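Local coordinates for HEPN domain-containing protein (PDB 1O3U), which is of unknown function but carries a HEPN domain, an all-helical fold whose relatives are often linked to nucleotide or RNA chemistry, at residues Asn107-Ser110 and Arg111-Glu115; Ala23-Asp26 and Leu27-Gly30; Leu117-Tyr120 and Ala121-Ile124; Glu78-Met81 and Asp82-Leu85; Ala84-Leu87 and Asp88-Cys91. All coordinates share one frame; numbering follows the deposited sequence.

Contact 1 of 5, residues Asn107-Ser110 and Arg111-Glu115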
loop_
_atom_site.group_PDB
_atom_site.type_symbol
_atom_site.label_atom_id
_atom_site.label_comp_id
_atom_site.label_asym_id
_atom_site.label_seq_id
_atom_site.Cartn_x
_atom_site.Cartn_y
_atom_site.Cartn_z
ATOM N N ASN A 107 22.045 -4.921 12.881
ATOM C CA ASN A 107 20.670 -5.168 13.273
ATOM C C ASN A 107 20.138 -4.103 14.204
ATOM O O ASN A 107 18.967 -3.747 14.113
ATOM C CB ASN A 107 20.513 -6.525 13.941
ATOM C CG ASN A 107 20.942 -7.686 13.034
ATOM O OD1 ASN A 107 20.964 -7.562 11.795
ATOM N ND2 ASN A 107 21.300 -8.818 13.655
ATOM N N ARG A 108 20.987 -3.609 15.101
ATOM C CA ARG A 108 20.594 -2.534 15.983
ATOM C C ARG A 108 20.304 -1.280 15.197
ATOM O O ARG A 108 19.265 -0.659 15.416
ATOM C CB ARG A 108 21.616 -2.324 17.107
ATOM C CG ARG A 108 21.390 -3.348 18.234
ATOM C CD ARG A 108 22.377 -3.303 19.401
ATOM N NE ARG A 108 22.477 -1.994 20.058
ATOM C CZ ARG A 108 22.999 -1.811 21.274
ATOM N NH1 ARG A 108 23.422 -2.842 21.996
ATOM N NH2 ARG A 108 23.081 -0.597 21.783
ATOM N N TYR A 109 21.170 -0.931 14.256
ATOM C CA TYR A 109 20.992 0.246 13.416
ATOM C C TYR A 109 19.684 0.098 12.641
ATOM O O TYR A 109 18.893 1.029 12.592
ATOM C CB TYR A 109 22.166 0.412 12.432
ATOM C CG TYR A 109 22.035 1.586 11.451
ATOM C CD1 TYR A 109 22.932 2.659 11.479
ATOM C CD2 TYR A 109 21.028 1.612 10.482
ATOM C CE1 TYR A 109 22.820 3.736 10.566
ATOM C CE2 TYR A 109 20.908 2.674 9.576
ATOM C CZ TYR A 109 21.801 3.724 9.617
ATOM O OH TYR A 109 21.660 4.763 8.718
ATOM N N SER A 110 19.442 -1.078 12.068
ATOM C CA SER A 110 18.237 -1.287 11.233
ATOM C C SER A 110 16.946 -1.255 12.031
ATOM O O SER A 110 15.935 -0.730 11.586
ATOM C CB SER A 110 18.322 -2.612 10.479
ATOM O OG SER A 110 19.434 -2.599 9.646
ATOM N N ARG A 111 16.974 -1.871 13.201
ATOM C CA ARG A 111 15.831 -1.894 14.100
ATOM C C ARG A 111 15.453 -0.475 14.533
ATOM O O ARG A 111 14.297 -0.117 14.519
ATOM C CB ARG A 111 16.161 -2.780 15.307
ATOM C CG ARG A 111 15.154 -2.752 16.452
ATOM C CD ARG A 111 13.811 -3.174 16.068
ATOM N NE ARG A 111 12.820 -2.901 17.104
ATOM C CZ ARG A 111 11.749 -3.655 17.332
ATOM N NH1 ARG A 111 11.545 -4.771 16.651
ATOM N NH2 ARG A 111 10.919 -3.317 18.304
ATOM N N ILE A 112 16.434 0.329 14.937
ATOM C CA ILE A 112 16.183 1.704 15.348
ATOM C C ILE A 112 15.640 2.546 14.190
ATOM O O ILE A 112 14.674 3.311 14.340
ATOM C CB ILE A 112 17.494 2.338 15.920
ATOM C CG1 ILE A 112 17.875 1.618 17.216
ATOM C CG2 ILE A 112 17.276 3.809 16.159
ATOM C CD1 ILE A 112 19.243 1.894 17.735
ATOM N N GLU A 113 16.245 2.376 13.031
ATOM C CA GLU A 113 15.860 3.103 11.839
ATOM C C GLU A 113 14.403 2.784 11.463
ATOM O O GLU A 113 13.615 3.710 11.169
ATOM C CB GLU A 113 16.835 2.790 10.708
ATOM C CG GLU A 113 16.551 3.525 9.412
ATOM C CD GLU A 113 17.451 3.050 8.281
ATOM O OE1 GLU A 113 17.469 1.825 8.003
ATOM O OE2 GLU A 113 18.146 3.889 7.683
ATOM N N ALA A 114 14.044 1.492 11.504
ATOM C CA ALA A 114 12.683 1.046 11.186
ATOM C C ALA A 114 11.693 1.571 12.233
ATOM O O ALA A 114 10.616 2.033 11.857
ATOM C CB ALA A 114 12.607 -0.441 11.082
ATOM N N GLU A 115 12.040 1.514 13.519
ATOM C CA GLU A 115 11.169 2.079 14.569
ATOM C C GLU A 115 10.911 3.557 14.346
ATOM O O GLU A 115 9.796 4.008 14.500
ATOM C CB GLU A 115 11.743 1.932 15.969
ATOM C CG GLU A 115 11.319 0.707 16.710
ATOM C CD GLU A 115 11.949 0.621 18.090
ATOM O OE1 GLU A 115 11.770 1.567 18.905
ATOM O OE2 GLU A 115 12.624 -0.396 18.348
HETATM O O HOH W 1 20.484 3.925 6.401
HETATM O O HOH W 2 16.060 -0.433 8.805
HETATM O O HOH W 3 19.473 -0.066 7.341
#

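Contact 2 of 5, residues Ala23-Asp26 and Leu27-Gly30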
loop_
_atom_site.group_PDB
_atom_site.type_symbol
_atom_site.label_atom_id
_atom_site.label_comp_id
_atom_site.label_asym_id
_atom_site.label_seq_id
_atom_site.Cartn_x
_atom_site.Cartn_y
_atom_site.Cartn_z
ATOM N N ALA A 23 3.132 -2.246 8.976
ATOM C CA ALA A 23 4.495 -1.858 9.299
ATOM C C ALA A 23 4.928 -2.364 10.695
ATOM O O ALA A 23 6.056 -2.832 10.872
ATOM C CB ALA A 23 4.629 -0.398 9.240
ATOM N N LYS A 24 4.040 -2.193 11.670
ATOM C CA LYS A 24 4.302 -2.589 13.023
ATOM C C LYS A 24 4.452 -4.132 13.153
ATOM O O LYS A 24 5.275 -4.614 13.928
ATOM C CB LYS A 24 3.198 -2.057 13.918
ATOM C CG LYS A 24 3.306 -0.549 14.166
ATOM C CD LYS A 24 2.284 -0.105 15.144
ATOM C CE LYS A 24 2.341 1.391 15.272
ATOM N NZ LYS A 24 1.424 1.870 16.285
ATOM N N HIS A 25 3.679 -4.861 12.375
ATOM C CA HIS A 25 3.773 -6.318 12.315
ATOM C C HIS A 25 5.097 -6.742 11.728
ATOM O O HIS A 25 5.775 -7.626 12.278
ATOM C CB HIS A 25 2.636 -6.868 11.471
ATOM C CG HIS A 25 2.539 -8.362 11.505
ATOM N ND1 HIS A 25 3.010 -9.153 10.484
ATOM C CD2 HIS A 25 2.034 -9.203 12.439
ATOM C CE1 HIS A 25 2.787 -10.423 10.781
ATOM N NE2 HIS A 25 2.205 -10.482 11.967
ATOM N N ASP A 26 5.475 -6.120 10.611
ATOM C CA ASP A 26 6.778 -6.398 9.990
ATOM C C ASP A 26 7.919 -6.040 10.956
ATOM O O ASP A 26 8.885 -6.808 11.088
ATOM C CB ASP A 26 6.970 -5.631 8.687
ATOM C CG ASP A 26 6.211 -6.262 7.503
ATOM O OD1 ASP A 26 6.077 -7.510 7.426
ATOM O OD2 ASP A 26 5.732 -5.565 6.631
ATOM N N LEU A 27 7.805 -4.901 11.651
ATOM C CA LEU A 27 8.804 -4.521 12.621
ATOM C C LEU A 27 8.995 -5.592 13.703
ATOM O O LEU A 27 10.134 -5.933 14.049
ATOM C CB LEU A 27 8.450 -3.199 13.262
ATOM C CG LEU A 27 9.410 -2.624 14.294
ATOM C CD1 LEU A 27 10.815 -2.449 13.705
ATOM C CD2 LEU A 27 8.838 -1.308 14.761
ATOM N N GLU A 28 7.878 -6.106 14.221
ATOM C CA GLU A 28 7.875 -7.051 15.355
ATOM C C GLU A 28 8.623 -8.313 14.952
ATOM O O GLU A 28 9.313 -8.935 15.778
ATOM C CB GLU A 28 6.428 -7.350 15.788
ATOM C CG GLU A 28 6.201 -8.604 16.651
ATOM C CD GLU A 28 4.732 -8.976 16.843
ATOM O OE1 GLU A 28 3.818 -8.236 16.368
ATOM O OE2 GLU A 28 4.474 -10.040 17.471
ATOM N N HIS A 29 8.539 -8.659 13.671
ATOM C CA HIS A 29 9.131 -9.881 13.155
ATOM C C HIS A 29 10.517 -9.692 12.525
ATOM O O HIS A 29 11.086 -10.650 11.990
ATOM C CB HIS A 29 8.157 -10.559 12.203
ATOM C CG HIS A 29 6.932 -11.076 12.883
ATOM N ND1 HIS A 29 6.888 -12.316 13.490
ATOM C CD2 HIS A 29 5.714 -10.521 13.072
ATOM C CE1 HIS A 29 5.692 -12.498 14.016
ATOM N NE2 HIS A 29 4.960 -11.426 13.771
ATOM N N GLY A 30 11.070 -8.478 12.644
ATOM C CA GLY A 30 12.428 -8.190 12.230
ATOM C C GLY A 30 12.556 -7.881 10.756
ATOM O O GLY A 30 13.666 -7.875 10.230
HETATM O O HOH W 4 1.970 -12.533 13.916
#

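Contact 3 of 5, residues Leu117-Tyr120 and Ala121-Ile124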
loop_
_atom_site.group_PDB
_atom_site.type_symbol
_atom_site.label_atom_id
_atom_site.label_comp_id
_atom_site.label_asym_id
_atom_site.label_seq_id
_atom_site.Cartn_x
_atom_site.Cartn_y
_atom_site.Cartn_z
ATOM N N LEU A 117 11.043 5.250 11.493
ATOM C CA LEU A 117 10.189 5.471 10.327
ATOM C C LEU A 117 8.725 5.121 10.633
ATOM O O LEU A 117 7.796 5.767 10.147
ATOM C CB LEU A 117 10.712 4.706 9.113
ATOM C CG LEU A 117 12.120 5.119 8.677
ATOM C CD1 LEU A 117 12.570 4.287 7.508
ATOM C CD2 LEU A 117 12.132 6.584 8.343
ATOM N N VAL A 118 8.508 4.077 11.414
ATOM C CA VAL A 118 7.154 3.704 11.806
ATOM C C VAL A 118 6.569 4.840 12.667
ATOM O O VAL A 118 5.399 5.271 12.486
ATOM C CB VAL A 118 7.148 2.341 12.538
ATOM C CG1 VAL A 118 5.864 2.131 13.308
ATOM C CG2 VAL A 118 7.432 1.150 11.551
ATOM N N ASN A 119 7.364 5.326 13.627
ATOM C CA ASN A 119 6.909 6.434 14.436
ATOM C C ASN A 119 6.586 7.670 13.608
ATOM O O ASN A 119 5.621 8.363 13.878
ATOM C CB ASN A 119 7.909 6.797 15.524
ATOM C CG ASN A 119 8.052 5.711 16.560
ATOM O OD1 ASN A 119 7.204 4.799 16.670
ATOM N ND2 ASN A 119 9.159 5.789 17.346
ATOM N N TYR A 120 7.419 7.955 12.624
ATOM C CA TYR A 120 7.197 9.112 11.752
ATOM C C TYR A 120 5.876 8.967 11.027
ATOM O O TYR A 120 5.155 9.941 10.915
ATOM C CB TYR A 120 8.293 9.278 10.718
ATOM C CG TYR A 120 9.651 9.663 11.254
ATOM C CD1 TYR A 120 9.821 10.052 12.568
ATOM C CD2 TYR A 120 10.762 9.719 10.398
ATOM C CE1 TYR A 120 11.069 10.405 13.052
ATOM C CE2 TYR A 120 11.978 10.086 10.858
ATOM C CZ TYR A 120 12.139 10.429 12.190
ATOM O OH TYR A 120 13.376 10.799 12.654
ATOM N N ALA A 121 5.578 7.774 10.518
ATOM C CA ALA A 121 4.343 7.567 9.780
ATOM C C ALA A 121 3.136 7.751 10.722
ATOM O O ALA A 121 2.159 8.414 10.393
ATOM C CB ALA A 121 4.317 6.196 9.172
ATOM N N GLU A 122 3.233 7.164 11.900
ATOM C CA GLU A 122 2.249 7.373 12.920
ATOM C C GLU A 122 2.008 8.849 13.294
ATOM O O GLU A 122 0.858 9.274 13.435
ATOM C CB GLU A 122 2.608 6.559 14.150
ATOM C CG GLU A 122 1.524 6.556 15.224
ATOM C CD GLU A 122 1.653 5.322 16.113
ATOM O OE1 GLU A 122 2.802 4.948 16.458
ATOM O OE2 GLU A 122 0.640 4.692 16.432
ATOM N N LYS A 123 3.089 9.612 13.445
ATOM C CA LYS A 123 3.016 11.025 13.676
ATOM C C LYS A 123 2.263 11.757 12.580
ATOM O O LYS A 123 1.390 12.586 12.848
ATOM C CB LYS A 123 4.443 11.545 13.831
ATOM C CG LYS A 123 4.620 12.705 14.631
ATOM C CD LYS A 123 6.088 12.700 15.144
ATOM C CE LYS A 123 6.368 13.821 16.024
ATOM N NZ LYS A 123 7.801 14.187 15.970
ATOM N N ILE A 124 2.584 11.431 11.326
ATOM C CA ILE A 124 1.906 12.030 10.204
ATOM C C ILE A 124 0.422 11.660 10.181
ATOM O O ILE A 124 -0.460 12.551 9.948
ATOM C CB ILE A 124 2.641 11.675 8.889
ATOM C CG1 ILE A 124 3.980 12.428 8.824
ATOM C CG2 ILE A 124 1.788 12.031 7.669
ATOM C CD1 ILE A 124 4.936 11.972 7.696
HETATM O O HOH W 5 5.003 3.618 16.323
#

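Contact 4 of 5, residues Glu78-Met81 and Asp82-Leu85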
loop_
_atom_site.group_PDB
_atom_site.type_symbol
_atom_site.label_atom_id
_atom_site.label_comp_id
_atom_site.label_asym_id
_atom_site.label_seq_id
_atom_site.Cartn_x
_atom_site.Cartn_y
_atom_site.Cartn_z
ATOM N N GLU A 78 7.615 21.959 10.563
ATOM C CA GLU A 78 8.879 21.647 9.943
ATOM C C GLU A 78 9.297 20.230 10.235
ATOM O O GLU A 78 9.806 19.550 9.348
ATOM C CB GLU A 78 9.962 22.621 10.450
ATOM C CG GLU A 78 11.314 22.423 9.797
ATOM C CD GLU A 78 12.422 23.117 10.561
ATOM O OE1 GLU A 78 12.825 24.216 10.113
ATOM O OE2 GLU A 78 12.874 22.572 11.609
ATOM N N GLU A 79 9.112 19.783 11.473
ATOM C CA GLU A 79 9.527 18.434 11.847
ATOM C C GLU A 79 8.783 17.352 11.088
ATOM O O GLU A 79 9.337 16.300 10.855
ATOM C CB GLU A 79 9.407 18.199 13.344
ATOM C CG GLU A 79 8.039 17.839 13.877
ATOM C CD GLU A 79 8.004 17.922 15.384
ATOM O OE1 GLU A 79 8.069 19.074 15.869
ATOM O OE2 GLU A 79 7.946 16.865 16.071
ATOM N N LEU A 80 7.525 17.600 10.725
ATOM C CA LEU A 80 6.782 16.640 9.875
ATOM C C LEU A 80 7.337 16.607 8.459
ATOM O O LEU A 80 7.364 15.578 7.850
ATOM C CB LEU A 80 5.293 16.946 9.855
ATOM C CG LEU A 80 4.547 16.673 11.160
ATOM C CD1 LEU A 80 3.005 16.842 10.978
ATOM C CD2 LEU A 80 4.880 15.306 11.754
ATOM N N MET A 81 7.719 17.756 7.905
ATOM C CA MET A 81 8.366 17.751 6.584
ATOM C C MET A 81 9.674 16.996 6.665
ATOM O O MET A 81 9.974 16.225 5.762
ATOM C CB MET A 81 8.635 19.164 6.051
ATOM C CG MET A 81 9.216 19.192 4.614
ATOM S SD MET A 81 8.256 18.263 3.287
ATOM C CE MET A 81 6.777 18.955 3.644
ATOM N N ASP A 82 10.448 17.229 7.735
ATOM C CA ASP A 82 11.685 16.487 8.005
ATOM C C ASP A 82 11.428 14.973 8.027
ATOM O O ASP A 82 12.137 14.214 7.389
ATOM C CB ASP A 82 12.322 16.894 9.346
ATOM C CG ASP A 82 13.111 18.195 9.271
ATOM O OD1 ASP A 82 13.665 18.635 10.328
ATOM O OD2 ASP A 82 13.243 18.837 8.200
ATOM N N HIS A 83 10.418 14.548 8.765
ATOM C CA HIS A 83 10.081 13.117 8.814
ATOM C C HIS A 83 9.704 12.580 7.437
ATOM O O HIS A 83 10.066 11.457 7.070
ATOM C CB HIS A 83 8.913 12.847 9.759
ATOM C CG HIS A 83 9.161 13.218 11.188
ATOM N ND1 HIS A 83 10.414 13.482 11.693
ATOM C CD2 HIS A 83 8.301 13.345 12.230
ATOM C CE1 HIS A 83 10.317 13.787 12.975
ATOM N NE2 HIS A 83 9.048 13.669 13.338
ATOM N N ALA A 84 8.955 13.388 6.689
ATOM C CA ALA A 84 8.488 12.997 5.372
ATOM C C ALA A 84 9.674 12.744 4.471
ATOM O O ALA A 84 9.676 11.816 3.695
ATOM C CB ALA A 84 7.614 14.050 4.777
ATOM N N LEU A 85 10.693 13.563 4.597
ATOM C CA LEU A 85 11.852 13.436 3.730
ATOM C C LEU A 85 12.610 12.168 4.068
ATOM O O LEU A 85 13.084 11.510 3.165
ATOM C CB LEU A 85 12.734 14.661 3.825
ATOM C CG LEU A 85 12.012 15.821 3.128
ATOM C CD1 LEU A 85 12.495 17.167 3.676
ATOM C CD2 LEU A 85 12.198 15.726 1.620
#

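Contact 5 of 5, residues Ala84-Leu87 and Asp88-Cys91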
loop_
_atom_site.group_PDB
_atom_site.type_symbol
_atom_site.label_atom_id
_atom_site.label_comp_id
_atom_site.label_asym_id
_atom_site.label_seq_id
_atom_site.Cartn_x
_atom_site.Cartn_y
_atom_site.Cartn_z
ATOM N N ALA A 84 8.955 13.388 6.689
ATOM C CA ALA A 84 8.488 12.997 5.372
ATOM C C ALA A 84 9.674 12.744 4.471
ATOM O O ALA A 84 9.676 11.816 3.695
ATOM C CB ALA A 84 7.614 14.050 4.777
ATOM N N LEU A 85 10.693 13.563 4.597
ATOM C CA LEU A 85 11.852 13.436 3.730
ATOM C C LEU A 85 12.610 12.168 4.068
ATOM O O LEU A 85 13.084 11.510 3.165
ATOM C CB LEU A 85 12.734 14.661 3.825
ATOM C CG LEU A 85 12.012 15.821 3.128
ATOM C CD1 LEU A 85 12.495 17.167 3.676
ATOM C CD2 LEU A 85 12.198 15.726 1.620
ATOM N N GLU A 86 12.652 11.800 5.350
ATOM C CA GLU A 86 13.263 10.547 5.760
ATOM C C GLU A 86 12.478 9.346 5.234
ATOM O O GLU A 86 13.059 8.337 4.827
ATOM C CB GLU A 86 13.365 10.456 7.275
ATOM C CG GLU A 86 14.275 11.487 7.885
ATOM C CD GLU A 86 15.730 11.108 7.781
ATOM O OE1 GLU A 86 16.098 10.016 8.259
ATOM O OE2 GLU A 86 16.501 11.911 7.221
ATOM N N LEU A 87 11.160 9.460 5.230
ATOM C CA LEU A 87 10.298 8.387 4.766
ATOM C C LEU A 87 10.391 8.214 3.266
ATOM O O LEU A 87 10.186 7.117 2.750
ATOM C CB LEU A 87 8.855 8.705 5.104
ATOM C CG LEU A 87 8.431 8.373 6.507
ATOM C CD1 LEU A 87 7.162 9.195 6.843
ATOM C CD2 LEU A 87 8.197 6.843 6.588
ATOM N N ASP A 88 10.701 9.298 2.577
ATOM C CA ASP A 88 10.799 9.284 1.130
ATOM C C ASP A 88 11.994 8.481 0.615
ATOM O O ASP A 88 11.980 8.046 -0.538
ATOM C CB ASP A 88 10.882 10.705 0.599
ATOM C CG ASP A 88 10.680 10.771 -0.897
ATOM O OD1 ASP A 88 9.758 10.095 -1.396
ATOM O OD2 ASP A 88 11.388 11.466 -1.639
ATOM N N LYS A 89 13.013 8.304 1.446
ATOM C CA LYS A 89 14.240 7.592 1.038
ATOM C C LYS A 89 14.052 6.083 0.820
ATOM O O LYS A 89 13.144 5.473 1.376
ATOM C CB LYS A 89 15.339 7.823 2.078
ATOM C CG LYS A 89 15.838 9.267 2.159
ATOM C CD LYS A 89 16.399 9.569 3.546
ATOM C CE LYS A 89 16.808 11.029 3.706
ATOM N NZ LYS A 89 18.288 11.198 3.599
ATOM N N ALA A 90 14.949 5.478 0.041
ATOM C CA ALA A 90 14.811 4.079 -0.380
ATOM C C ALA A 90 14.772 3.095 0.795
ATOM O O ALA A 90 15.552 3.232 1.759
ATOM C CB ALA A 90 15.959 3.706 -1.332
ATOM N N CYS A 91 13.854 2.126 0.715
ATOM C CA CYS A 91 13.788 1.005 1.660
ATOM C C CYS A 91 14.474 -0.228 1.074
ATOM O O CYS A 91 15.397 -0.778 1.671
ATOM C CB CYS A 91 12.338 0.638 1.969
ATOM S SG CYS A 91 11.353 1.985 2.663
#

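Contact 1 of 5, residues Asn107-Ser110 and Arg111-Glu115
E113 reaches back one turn of helix 104-132 to the ring of Y109. Its CB sits 3.3 Å from Y109 O, the carbonyl that also accepts the N-H of E113 in an ordinary i to i+4 bond. CG lies anti to the backbone N (chi1 -179°) and the chain is extended beyond it, which carries CD to 3.7 Å from Y109 CE2. The carboxylate therefore meets the rim of the phenol: E113 OE2 is 3.6 Å from Y109 CE2, near the ring plane, and the carboxylate plane stands 85° to that of the ring. At the tip, OE2 accepts from a water 2.7 Å away that is also hydrogen-bonded to Y109 OH. OE1 accepts from two more; one of these donates to S110 O at 2.8 Å, the other weakly to S110 OG, whose stronger partner is R106 O. With an alanine in place of E113, the three waters would probably lose their carboxylate acceptor and the Y109 edge its neighbour. Further round the helix, R111 NE donates to E115 OE2 at 2.8 Å, nearly in the guanidinium plane. E115 thus pairs directly with an arginine, whereas the polar link of E113 to Y109 OH and S110 runs through water.

Contact 2 of 5, residues Ala23-Asp26 and Leu27-Gly30
The imidazoles of H25 and H29 meet one turn apart at the end of helix 11-28, tilted against each other. Their centroids are 4.5 Å apart and their planes at 50°, so the pair is neither a parallel stack nor a clean T. H29 presents its CD2 to a face of H25, 3.6 Å above the plane and over the ring centre. The same H29 CD2 lies 3.0 Å from H25 O, which sits at the H29 edge in its plane. CG of H25 is anti to its backbone N (chi1 -172°), and this swings the ring along the helix toward H29. One water bridges the two NE2 atoms, at 2.8 Å from H25 NE2 and 3.2 Å from H29 NE2. On the second subunit, F31 meets H25 edge-to-face and also touches H29, while H22 NE2 of that subunit bonds D26 OD2; the histidine pair thus belongs to the dimer interface. The backbone ends its helix here: H29 N donates to H25 O and weakly to D26 O, and G30 N to L27 O at 3.1 Å. G30 takes a positive phi (84°), and F31 N of the same chain returns to D26 O. These features define a Schellman motif, with G30 as its C-prime residue.

Contact 3 of 5, residues Leu117-Tyr120 and Ala121-Ile124
N119 and E122, three residues apart on helix 104-132, are joined through a single water. It donates to N119 OD1 at 2.5 Å and to E122 OE1 at 2.6 Å, while the two oxygens themselves stay 4.4 Å apart; the bridge lets two acceptors face each other. Among the direct backbone bonds, E122 N to V118 O is close to straight (2.9 Å, N-H...O 175°), and A121, K123 and I124 donate likewise to L117, N119 and Y120. Some aliphatic atoms rest against carbonyl oxygens of the preceding turn: K123 CB lies 3.4 Å from N119 O, and I124 CG1 is 3.5 Å from Y120 O. I124 places CG1 beside its backbone N (chi1 -71°), which turns that branch back over the carbonyl one turn earlier.

Charged groups look outward to neighbouring helices. E122 OE2 is salt-bridged to K24 NZ, and K123 NZ to E79 OE2 with a further hydrogen bond to H83 NE2. The Y120 ring stacks on that of H83, and its OH bonds R116 NH1. Apolar groups are shared out in the same way, V118 and A121 packing on helices 11-28 and 32-54, and I124 on V47 and L87. A long helix contacted on several sides by three others is the arrangement of a helical bundle, the core of this HEPN domain.

Contact 4 of 5, residues Glu78-Met81 and Asp82-Leu85
The first turns of helix 78-88 bring H83 over the carbonyl of E79, four residues earlier. E79 O lies 3.0 Å above the H83 ring plane, over its centre, and accepts the H83 N-H at 2.9 Å from H83 N. One oxygen is thus bonded by the backbone and covered by a ring face; ND1 is near it, but its angle is too poor for a bond. CG of H83 stands beside the backbone N (chi1 -61°), folding the ring back along the helix. Beside it, L80 CD2 touches H83 CD2 at 4.0 Å, with the two side chains crossing. A lysine of helix 104-132, K123, holds the polar ends of both E79 and H83. Putting an alanine in place of H83 would probably uncover E79 O, leave K123 NZ without its imidazole partner and take away the ring that Y120 stacks on. On another face, M81 CG meets L85 CD1 at 4.0 Å. E78 OE2 and D82 OD1 are 4.2 Å apart, like charges that probably disfavour closer approach, although D82 N bonds E78 O in the carbonyl plane. With M81 and A84 on L67, and L80 on F127, the segment is a bundle helix packing on both helix 63-70 and helix 104-132.

Contact 5 of 5, residues Ala84-Leu87 and Asp88-Cys91
The backbone passes from helical bonding to an extended course here: D88 N still donates to A84 O at 2.9 Å and weakly to L85 O, K89 N reaches E86 O only weakly, and K89 itself has psi 158°. This is the C-terminal end of helix 78-88 in the helical bundle of the HEPN domain, opening into the loop before helix 104-132.

E86 and K89 carry the side-chain contact, lying side by side and pointing the same way. The lysine runs back over the last turn: its CG is 3.7 Å from L85 O, and its CE comes 3.6 Å from E86 OE2. A bend near its end (chi4 -102°) leaves NZ 4.1 Å from that oxygen, too far for a salt bridge, although the opposite charges probably still attract. The other carboxylate oxygen of E86, OE1, is salt-bridged to R116 NH1 on helix 104-132, so the group is held on one branch and touched by the K89 CE methylene on the other. D88 CB, by contrast, stays near the helix, 3.5 Å from L85 O.

The buried side of the turn belongs to L87, which packs on A43 of helix 32-54 and on Y120 and I124 of helix 104-132. Its carbonyl is used as well, L87 O accepting from Q40 NE2. Beyond K89, the loop is tied back covalently to helix 32-54: C91 SG is bonded to C36 SG in a disulfide.

From the N terminus, contact 2 finishes helix 11-28 before the turn into helix 32-54. Contacts 4 and 5 follow on helix 78-88, overlapping at A84 and L85, and contact 5 leads into the loop toward helix 104-132, where contacts 1 and 3 follow in series. Each is local, so none closes a long loop; apart from that overlap none nests or crosses. The ties lie between them. Contact 3 touches contacts 2, 4 and 5, joining helix 104-132 to helices 11-28 and 78-88. Contact 1 meets contact 2 through L27. Contacts 2 and 4, centres about 23 Å apart, lie on opposite sides of the chain's centre.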